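Putative peptide ABC-transport system periplasmic peptide-binding protein (Campylobacter jejuni, PDB 4OEU) probably serves as the periplasmic solute-binding component of an ABC importer, possibly for peptides, and binds metal ions, with nickel and histidine bound here. Local coordinates at residues A[49-54]-A[65-70]. Numbering follows the deposited sequence.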
loop_
_atom_site.group_PDB
_atom_site.type_symbol
_atom_site.label_atom_id
_atom_site.label_comp_id
_atom_site.label_asym_id
_atom_site.label_seq_id
_atom_site.Cartn_x
_atom_site.Cartn_y
_atom_site.Cartn_z
ATOM N N ASP A 49 -2.363 14.023 -16.497
ATOM C CA ASP A 49 -3.563 14.422 -15.769
ATOM C C ASP A 49 -3.615 15.947 -15.702
ATOM O O ASP A 49 -4.019 16.601 -16.665
ATOM C CB ASP A 49 -3.590 13.824 -14.367
ATOM C CG ASP A 49 -4.991 13.756 -13.795
ATOM O OD1 ASP A 49 -5.874 14.502 -14.290
ATOM O OD2 ASP A 49 -5.203 12.981 -12.835
ATOM N N LEU A 50 -3.199 16.518 -14.575
ATOM C CA LEU A 50 -3.114 17.972 -14.471
ATOM C C LEU A 50 -2.023 18.510 -15.399
ATOM O O LEU A 50 -2.110 19.640 -15.888
ATOM C CB LEU A 50 -2.843 18.399 -13.027
ATOM C CG LEU A 50 -4.014 18.305 -12.042
ATOM C CD1 LEU A 50 -3.591 18.747 -10.650
ATOM C CD2 LEU A 50 -5.187 19.146 -12.520
ATOM N N ALA A 51 -1.007 17.692 -15.656
ATOM C CA ALA A 51 0.046 18.065 -16.594
ATOM C C ALA A 51 -0.307 17.528 -17.964
ATOM O O ALA A 51 -0.542 16.333 -18.118
ATOM C CB ALA A 51 1.393 17.529 -16.143
ATOM N N LYS A 52 -0.342 18.410 -18.958
ATOM C CA LYS A 52 -0.690 18.010 -20.315
ATOM C C LYS A 52 0.492 17.319 -20.991
ATOM O O LYS A 52 0.299 16.478 -21.872
ATOM C CB LYS A 52 -1.157 19.223 -21.132
ATOM C CG LYS A 52 -0.175 20.381 -21.151
ATOM C CD LYS A 52 -0.800 21.649 -21.727
ATOM C CE LYS A 52 -0.812 21.630 -23.245
ATOM N NZ LYS A 52 -1.269 22.930 -23.806
ATOM N N SER A 53 1.707 17.672 -20.571
ATOM C CA SER A 53 2.922 17.038 -21.084
ATOM C C SER A 53 4.145 17.378 -20.236
ATOM O O SER A 53 4.092 18.249 -19.363
ATOM C CB SER A 53 3.181 17.454 -22.533
ATOM O OG SER A 53 3.681 18.775 -22.582
ATOM N N TRP A 54 5.251 16.688 -20.500
ATOM C CA TRP A 54 6.492 16.941 -19.784
ATOM C C TRP A 54 7.716 16.620 -20.631
ATOM O O TRP A 54 7.653 15.820 -21.563
ATOM C CB TRP A 54 6.550 16.123 -18.495
ATOM C CG TRP A 54 6.219 14.694 -18.720
ATOM C CD1 TRP A 54 7.078 13.705 -19.111
ATOM C CD2 TRP A 54 4.934 14.084 -18.585
ATOM N NE1 TRP A 54 6.402 12.517 -19.228
ATOM C CE2 TRP A 54 5.083 12.721 -18.906
ATOM C CE3 TRP A 54 3.672 14.557 -18.223
ATOM C CZ2 TRP A 54 4.014 11.824 -18.873
ATOM C CZ3 TRP A 54 2.612 13.664 -18.183
ATOM C CH2 TRP A 54 2.789 12.315 -18.506
ATOM N N ILE A 65 7.491 20.749 -16.760
ATOM C CA ILE A 65 6.124 20.271 -16.700
ATOM C C ILE A 65 5.166 21.329 -17.239
ATOM O O ILE A 65 5.180 22.479 -16.795
ATOM C CB ILE A 65 5.706 19.923 -15.256
ATOM C CG1 ILE A 65 6.744 19.015 -14.575
ATOM C CG2 ILE A 65 4.323 19.308 -15.242
ATOM C CD1 ILE A 65 6.789 17.597 -15.105
ATOM N N PHE A 66 4.340 20.937 -18.203
ATOM C CA PHE A 66 3.377 21.852 -18.817
ATOM C C PHE A 66 1.966 21.517 -18.350
ATOM O O PHE A 66 1.536 20.362 -18.429
ATOM C CB PHE A 66 3.475 21.790 -20.340
ATOM C CG PHE A 66 4.861 22.023 -20.859
ATOM C CD1 PHE A 66 5.341 23.313 -21.022
ATOM C CD2 PHE A 66 5.696 20.955 -21.159
ATOM C CE1 PHE A 66 6.625 23.540 -21.493
ATOM C CE2 PHE A 66 6.980 21.173 -21.631
ATOM C CZ PHE A 66 7.445 22.468 -21.796
ATOM N N LEU A 67 1.264 22.519 -17.829
ATOM C CA LEU A 67 -0.019 22.277 -17.178
ATOM C C LEU A 67 -1.197 22.587 -18.081
ATOM O O LEU A 67 -1.109 23.437 -18.960
ATOM C CB LEU A 67 -0.124 23.109 -15.901
ATOM C CG LEU A 67 1.046 22.976 -14.927
ATOM C CD1 LEU A 67 0.876 23.923 -13.756
ATOM C CD2 LEU A 67 1.166 21.543 -14.430
ATOM N N ARG A 68 -2.304 21.895 -17.843
ATOM C CA ARG A 68 -3.582 22.255 -18.435
ATOM C C ARG A 68 -3.995 23.616 -17.888
ATOM O O ARG A 68 -3.654 23.955 -16.753
ATOM C CB ARG A 68 -4.645 21.207 -18.107
ATOM C CG ARG A 68 -4.334 19.798 -18.595
ATOM C CD ARG A 68 -5.515 18.890 -18.301
ATOM N NE ARG A 68 -6.723 19.388 -18.950
ATOM C CZ ARG A 68 -7.563 18.637 -19.653
ATOM N NH1 ARG A 68 -7.339 17.336 -19.785
ATOM N NH2 ARG A 68 -8.634 19.188 -20.217
ATOM N N ASP A 69 -4.720 24.398 -18.682
ATOM C CA ASP A 69 -5.160 25.711 -18.228
ATOM C C ASP A 69 -6.678 25.773 -18.047
ATOM O O ASP A 69 -7.235 26.838 -17.793
ATOM C CB ASP A 69 -4.687 26.793 -19.206
ATOM C CG ASP A 69 -5.179 26.556 -20.617
ATOM O OD1 ASP A 69 -6.087 25.719 -20.793
ATOM O OD2 ASP A 69 -4.665 27.209 -21.553
ATOM N N ASP A 70 -7.338 24.623 -18.145
ATOM C CA ASP A 70 -8.792 24.565 -18.035
ATOM C C ASP A 70 -9.253 23.820 -16.781
ATOM O O ASP A 70 -10.351 23.256 -16.757
ATOM C CB ASP A 70 -9.384 23.883 -19.270
ATOM C CG ASP A 70 -8.924 22.439 -19.414
ATOM O OD1 ASP A 70 -7.852 22.093 -18.868
ATOM O OD2 ASP A 70 -9.639 21.647 -20.066
#
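Opposite Phe66 the strand carries two residues, Lys52 and Ser53, a classic beta bulge that shifts the register by one residue in the antiparallel hairpin of strands 46-56 and 62-67. The doubled position converges on one carbonyl: Phe66 O takes a bond from Lys52 N at 2.8 Å, bent to 134° at the hydrogen, and a weak one from Ser53 N. Beyond the bulge the pairing is regular, with Phe66 N donating to Ser53 O; before it, Arg68 N gives Leu50 O a nearly straight bond of 3.0 Å.

Apolar contacts line the face that carries Trp54 and Ile65. The two branches of Ile65 divide the work, CG2 meeting Ala51 CB at 3.5 Å and CD1 reaching Trp54 CB, while the indole lies against Leu46, Pro48 and Thr38. On the other face, Ser53 OG, held between its backbone N and carbonyl carbon (chi1 75°), comes obliquely to Phe66 CD2 at 3.3 Å; the same ring meets that of His117 on the neighbouring strand 117-122 of the same sheet.

Near the bound magnesium ion, Asp49 OD1 is hydrogen-bonded to Tyr183 OH, whereas Asp49 O lies 3.2 Å from Arg68 CD. A bend at chi3 (59°) carries the Arg68 guanidinium to Asp70, which it grips side-on and almost in plane: NE bonds to Asp70 OD1, and Arg68 NH2 closes the salt bridge on Asp70 OD2 at 2.7 Å, both oxygens using their syn lone pairs.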